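Export chaperone SatS (Mycobacterium tuberculosis H37Rv, PDB 6DNM) acts as a chaperone for the SecA2 protein export pathway; the structure is of its C-terminal domain. Local coordinates at residues D11-L14 against Q15-I18; E66-H69 against D70-L74; R81-T85 against D86-A90. One frame throughout, in Å; residues are numbered along the deposited sequence.

Interaction 1: D11-L14 against Q15-I18; sequences DFWL and QVGI
Phe-12 and Val-16 meet one turn apart on the short helix 12-16. The apolar contacts come first. Methyl CG1 of Val-16 sits over one face of the Phe-12 ring, offset toward the rim near CZ. It lies 4.1 Å from the ring centroid and 19° off the ring normal, a CH-pi contact. Phe-12 CG is anti to the backbone N (chi1 176°), which lays the ring alongside the next turn. The other methyl of Val-16, CG2, turns to the indole and reaches Trp-13 CE3 at 3.8 Å. It comes in obliquely. Trp-13 also receives CD2 of Phe-12 over the centre of one face.

The polar contacts are mostly backbone. Gln-15 N bonds to Asp-11 O at 2.9 Å and Val-16 N to Phe-12 O at 3.0 Å, both nearly straight onto the carbonyl. Gly-17 has positive phi and closes the helix in a Schellman motif. Its N bonds to Leu-14 O at 3.2 Å, from above the carbonyl plane, and weakly to Trp-13 O. The carbonyl O of Ile-18 then lies at the indole edge, 3.2 Å from Trp-13 CE3.

Outside the segments, Phe-12 packs on Ala-83 and Leu-89, and Trp-13 on Ile-80, Leu-33 and Leu-89. Ile-18 packs on Leu-33 and Cys-35 of strand 29-37.

The chemistry divides the work. Gly-17 and its N-H bonds end the helix, while Phe-12, Trp-13 and Val-16 form an apolar side, with the indole N-H bonded to Ala-90 O.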
# COMPACT_ATOMS: atom_id res chain seq x y z
N ASP A 11 16.83 -4.08 15.25
CA ASP A 11 15.39 -3.98 15.03
C ASP A 11 15.04 -2.55 14.68
O ASP A 11 14.08 -1.98 15.22
CB ASP A 11 14.66 -4.41 16.30
CG ASP A 11 14.95 -5.86 16.68
OD1 ASP A 11 14.66 -6.74 15.86
OD2 ASP A 11 15.50 -6.10 17.78
N PHE A 12 15.80 -1.96 13.75
CA PHE A 12 15.68 -0.53 13.48
C PHE A 12 14.25 -0.12 13.14
O PHE A 12 13.68 0.80 13.75
CB PHE A 12 16.62 -0.11 12.36
CG PHE A 12 16.47 1.34 11.96
CD1 PHE A 12 17.14 2.33 12.66
CD2 PHE A 12 15.63 1.71 10.91
CE1 PHE A 12 17.00 3.66 12.31
CE2 PHE A 12 15.49 3.04 10.56
CZ PHE A 12 16.18 4.02 11.26
N TRP A 13 13.66 -0.75 12.11
CA TRP A 13 12.36 -0.29 11.64
C TRP A 13 11.27 -0.53 12.68
O TRP A 13 10.37 0.30 12.85
CB TRP A 13 12.03 -0.93 10.28
CG TRP A 13 12.92 -0.39 9.20
CD1 TRP A 13 13.96 -1.04 8.59
CD2 TRP A 13 12.90 0.93 8.64
NE1 TRP A 13 14.56 -0.21 7.67
CE2 TRP A 13 13.93 1.00 7.69
CE3 TRP A 13 12.09 2.06 8.85
CZ2 TRP A 13 14.19 2.15 6.94
CZ3 TRP A 13 12.34 3.20 8.10
CH2 TRP A 13 13.38 3.24 7.16
N LEU A 14 11.37 -1.65 13.41
CA LEU A 14 10.45 -1.89 14.52
C LEU A 14 10.56 -0.79 15.57
O LEU A 14 9.55 -0.27 16.05
CB LEU A 14 10.72 -3.26 15.12
CG LEU A 14 9.73 -3.79 16.16
CD1 LEU A 14 8.33 -3.87 15.59
CD2 LEU A 14 10.19 -5.14 16.64
N GLN A 15 11.78 -0.41 15.92
CA GLN A 15 11.97 0.60 16.97
C GLN A 15 11.46 1.97 16.53
O GLN A 15 10.94 2.73 17.34
CB GLN A 15 13.44 0.68 17.35
CG GLN A 15 13.94 -0.52 18.12
CD GLN A 15 15.29 -0.26 18.75
OE1 GLN A 15 16.31 -0.79 18.31
NE2 GLN A 15 15.32 0.58 19.78
N VAL A 16 11.62 2.31 15.25
CA VAL A 16 11.12 3.61 14.79
C VAL A 16 9.61 3.61 14.55
O VAL A 16 9.02 4.68 14.39
CB VAL A 16 11.95 4.19 13.63
CG1 VAL A 16 13.40 4.33 14.04
CG2 VAL A 16 11.82 3.33 12.39
N GLY A 17 8.98 2.44 14.52
CA GLY A 17 7.53 2.36 14.39
C GLY A 17 7.00 2.71 13.03
O GLY A 17 5.81 3.01 12.89
N ILE A 18 7.85 2.67 12.01
CA ILE A 18 7.48 3.03 10.65
C ILE A 18 7.97 1.91 9.75
O ILE A 18 9.10 1.44 9.92
CB ILE A 18 8.10 4.39 10.26
CG1 ILE A 18 7.54 5.51 11.15
CG2 ILE A 18 7.89 4.71 8.79
CD1 ILE A 18 8.33 6.83 11.13

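Interaction 2: E66-H69 against D70-L74; sequences EHDH and DLSDL
His-69 and Ser-72 both carry the first side-chain group between the backbone N and the carbonyl carbon, with chi1 of 51° and 64°. For His-69 this folds the imidazole back over the chain that follows it. For Ser-72 it turns OG to the carbonyl of His-69. The two side chains therefore meet across a tight turn.

The imidazole is used on both its edge and its face. At the edge, ND1 accepts a hydrogen bond from Leu-71 N at 3.1 Å. The donor lies almost exactly in the ring plane, though the N-H is bent away from a straight line to ND1 (146°). The bond is consistent with an unprotonated ND1. Over one face sits Ser-72 CB, 3.9 Å from the ring centroid and offset toward the rim. This is a CH-pi contact. Leu-71 CB also approaches the ring, 3.6 Å from His-69 CE1.

The carbonyl O of His-69 takes two bonds from the same residue. Ser-72 OG donates at 3.0 Å, tilted a little from the carbonyl plane. Ser-72 N donates at 3.1 Å and nearly straight, from well above the plane but on the same face. The N-H bond closes the turn, and the OG bond sets the direction of the hydroxyl.

Near the surface, Asp-68 OD2 and Asp-73 OD2 stand 4.4 Å apart, and their like charges probably disfavour each other slightly.

Tyr-77 OH bonds to His-69 NE2, so both ring nitrogens have partners. Asp-70 OD2 bonds to Tyr-133 OH, and Leu-71 packs on Leu-33 and Cys-35 of strand 29-37.

The arrangement is a type I beta turn from His-69 to Ser-72, overlapped by a second type I turn from Leu-71 to Leu-74. They form consecutive bends in the loop between helices 56-63 and 77-86.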
# COMPACT_ATOMS: atom_id res chain seq x y z
N GLU A 66 16.25 17.32 4.26
CA GLU A 66 15.22 17.93 5.09
C GLU A 66 13.93 18.01 4.29
O GLU A 66 13.93 18.40 3.12
CB GLU A 66 15.65 19.34 5.48
CG GLU A 66 15.08 19.82 6.80
CD GLU A 66 15.80 19.24 8.00
OE1 GLU A 66 15.50 18.09 8.38
OE2 GLU A 66 16.68 19.94 8.55
N HIS A 67 12.83 17.64 4.93
CA HIS A 67 11.54 17.61 4.26
C HIS A 67 10.45 17.97 5.25
O HIS A 67 10.57 17.73 6.46
CB HIS A 67 11.23 16.22 3.68
CG HIS A 67 12.09 15.85 2.51
ND1 HIS A 67 12.08 16.56 1.32
CD2 HIS A 67 12.97 14.84 2.34
CE1 HIS A 67 12.92 16.00 0.48
NE2 HIS A 67 13.48 14.96 1.07
N ASP A 68 9.39 18.55 4.73
CA ASP A 68 8.15 18.74 5.47
C ASP A 68 7.10 17.89 4.78
O ASP A 68 6.61 18.23 3.70
CB ASP A 68 7.75 20.21 5.53
CG ASP A 68 6.70 20.48 6.60
OD1 ASP A 68 5.56 20.82 6.24
OD2 ASP A 68 7.03 20.33 7.79
N HIS A 69 6.80 16.74 5.38
CA HIS A 69 5.78 15.83 4.88
C HIS A 69 5.09 15.23 6.09
O HIS A 69 5.38 15.58 7.24
CB HIS A 69 6.39 14.75 3.99
CG HIS A 69 7.55 14.04 4.62
ND1 HIS A 69 7.43 13.34 5.80
CD2 HIS A 69 8.84 13.93 4.24
CE1 HIS A 69 8.61 12.83 6.13
NE2 HIS A 69 9.48 13.18 5.20
N ASP A 70 4.19 14.28 5.84
CA ASP A 70 3.29 13.84 6.89
C ASP A 70 3.96 13.01 7.97
O ASP A 70 3.35 12.80 9.03
CB ASP A 70 2.08 13.11 6.30
CG ASP A 70 1.15 14.05 5.56
OD1 ASP A 70 1.21 15.28 5.78
OD2 ASP A 70 0.32 13.54 4.78
N LEU A 71 5.18 12.52 7.75
CA LEU A 71 5.89 11.77 8.77
C LEU A 71 6.94 12.59 9.51
O LEU A 71 7.49 12.11 10.51
CB LEU A 71 6.61 10.56 8.15
CG LEU A 71 5.74 9.58 7.36
CD1 LEU A 71 6.60 8.43 6.85
CD2 LEU A 71 4.60 9.03 8.18
N SER A 72 7.24 13.81 9.06
CA SER A 72 8.48 14.45 9.48
C SER A 72 8.43 15.00 10.90
O SER A 72 9.49 15.33 11.44
CB SER A 72 8.87 15.56 8.50
OG SER A 72 7.90 16.58 8.49
N ASP A 73 7.25 15.09 11.52
CA ASP A 73 7.14 15.51 12.91
C ASP A 73 6.85 14.36 13.86
O ASP A 73 6.60 14.58 15.05
CB ASP A 73 6.10 16.62 13.05
CG ASP A 73 6.47 17.83 12.24
OD1 ASP A 73 7.61 18.30 12.39
OD2 ASP A 73 5.63 18.31 11.45
N LEU A 74 6.91 13.12 13.37
CA LEU A 74 6.81 11.98 14.27
C LEU A 74 8.08 11.88 15.09
O LEU A 74 9.17 12.24 14.64
CB LEU A 74 6.58 10.70 13.46
CG LEU A 74 5.27 10.71 12.67
CD1 LEU A 74 5.15 9.43 11.85
CD2 LEU A 74 4.06 10.88 13.58

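Interaction 3: R81-T85 against D86-A90; sequences RTAAT and DGSLA
Ala-83 O is the centre of the C-terminal cap where helix 77-86 ends in a Schellman motif. Ser-88 N donates to Ala-83 O at 3.0 Å, tilted only 16° from the carbonyl plane. Leu-89 N and Ser-88 OG add weak bonds to the same oxygen. Ser-88 OG stands between its own backbone N and carbonyl carbon (chi1 62°), and this turns it back toward the helix. Gly-87 N completes the cap by donating to Ala-84 O at 3.2 Å, from above that carbonyl plane. Gly-87 makes the reversal with positive phi, at backbone angles where a CB would be jammed against the preceding carbonyl O.

Beneath the cap, Leu-89 folds back on the helix. Its CB bond is directed toward the helix, and its two methyls divide between the alanines. Leu-89 CD1 reaches Ala-83 CB at 3.9 Å, and Leu-89 CD2 reaches Ala-84 CB at 4.1 Å.

Asp-86 N donates to Thr-82 O at 2.8 Å, a bond of the last helical turn. The side chains of Asp-86 and Thr-82 run alongside each other and point the same way, with Thr-82 CG2 3.9 Å from Asp-86 OD2.

Farther out, Leu-89 also packs on Phe-12 and Trp-13 of helix 12-16 and on Ala-60 and Leu-63 of helix 56-63. Leu-89 thus packs between these two helices and helix 77-86. Thr-82 OG1 is hydrogen-bonded to Asp-78 O, one turn back, and Arg-81 makes a salt bridge to the side chain of the same Asp-78.

A water bridges the side chains of Thr-85 and Asp-86: it donates to Asp-86 OD1 at 2.7 Å and also hydrogen-bonds Thr-85 OG1.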
# COMPACT_ATOMS: atom_id res chain seq x y z
N ARG A 81 16.10 10.03 9.42
CA ARG A 81 16.89 11.00 8.69
C ARG A 81 18.36 10.92 9.08
O ARG A 81 19.24 10.97 8.22
CB ARG A 81 16.33 12.41 8.93
CG ARG A 81 17.12 13.51 8.23
CD ARG A 81 16.40 14.85 8.31
NE ARG A 81 16.25 15.31 9.68
CZ ARG A 81 17.07 16.16 10.28
NH1 ARG A 81 18.12 16.64 9.63
NH2 ARG A 81 16.85 16.53 11.53
N THR A 82 18.63 10.78 10.38
CA THR A 82 20.01 10.68 10.86
C THR A 82 20.67 9.39 10.37
O THR A 82 21.86 9.39 10.04
CB THR A 82 20.03 10.74 12.40
OG1 THR A 82 19.42 11.96 12.84
CG2 THR A 82 21.45 10.70 12.91
N ALA A 83 19.93 8.29 10.31
CA ALA A 83 20.49 7.07 9.74
C ALA A 83 20.82 7.27 8.27
O ALA A 83 21.85 6.80 7.78
CB ALA A 83 19.53 5.90 9.94
N ALA A 84 19.93 7.94 7.53
CA ALA A 84 20.20 8.23 6.12
C ALA A 84 21.47 9.05 5.96
O ALA A 84 22.33 8.74 5.13
CB ALA A 84 19.01 8.95 5.50
N THR A 85 21.62 10.11 6.76
CA THR A 85 22.81 10.95 6.63
C THR A 85 24.06 10.27 7.19
O THR A 85 25.17 10.56 6.74
CB THR A 85 22.58 12.35 7.22
OG1 THR A 85 22.21 12.25 8.60
CG2 THR A 85 21.46 13.07 6.45
N ASP A 86 23.90 9.37 8.16
CA ASP A 86 25.03 8.59 8.65
C ASP A 86 25.53 7.59 7.62
O ASP A 86 26.64 7.09 7.75
CB ASP A 86 24.63 7.76 9.88
CG ASP A 86 24.59 8.55 11.16
OD1 ASP A 86 25.01 9.73 11.17
OD2 ASP A 86 24.14 7.97 12.17
N GLY A 87 24.70 7.27 6.62
CA GLY A 87 25.03 6.21 5.70
C GLY A 87 24.69 4.82 6.20
O GLY A 87 25.06 3.84 5.54
N SER A 88 24.00 4.70 7.33
CA SER A 88 23.70 3.41 7.93
C SER A 88 22.27 2.96 7.69
O SER A 88 21.91 1.86 8.11
CB SER A 88 23.96 3.48 9.44
OG SER A 88 23.11 4.44 10.04
N LEU A 89 21.45 3.79 7.04
CA LEU A 89 20.07 3.41 6.78
C LEU A 89 20.04 2.21 5.85
O LEU A 89 20.66 2.20 4.79
CB LEU A 89 19.32 4.58 6.13
CG LEU A 89 17.82 4.33 5.92
CD1 LEU A 89 17.09 4.40 7.26
CD2 LEU A 89 17.23 5.33 4.94
N ALA A 90 19.31 1.17 6.26
CA ALA A 90 19.18 -0.05 5.48
C ALA A 90 17.69 -0.27 5.31
O ALA A 90 17.03 -0.77 6.23
CB ALA A 90 19.84 -1.24 6.18
O HOH W 1 24.29 12.19 10.32

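From the N terminus the three contacts follow in series, and none nests in or crosses another. Interaction 1 closes the end of helix 12-16 just before strand 19-24. Interaction 2 turns the loop between helices 56-63 and 77-86. Interaction 3 caps helix 77-86 on the way to strand 98-100. All three touch in space. Ile-18 CD1 meets Leu-74 CD1 between interactions 1 and 2. Trp-13 CZ2 packs against Leu-89 CD1 between interactions 1 and 3. A salt bridge from Glu-66 OE1 to Arg-81 NE joins interactions 2 and 3. Together they tie helices 12-16 and 77-86 and their loops into one end of the domain. Interactions 1 and 2 also pack on strand 29-37.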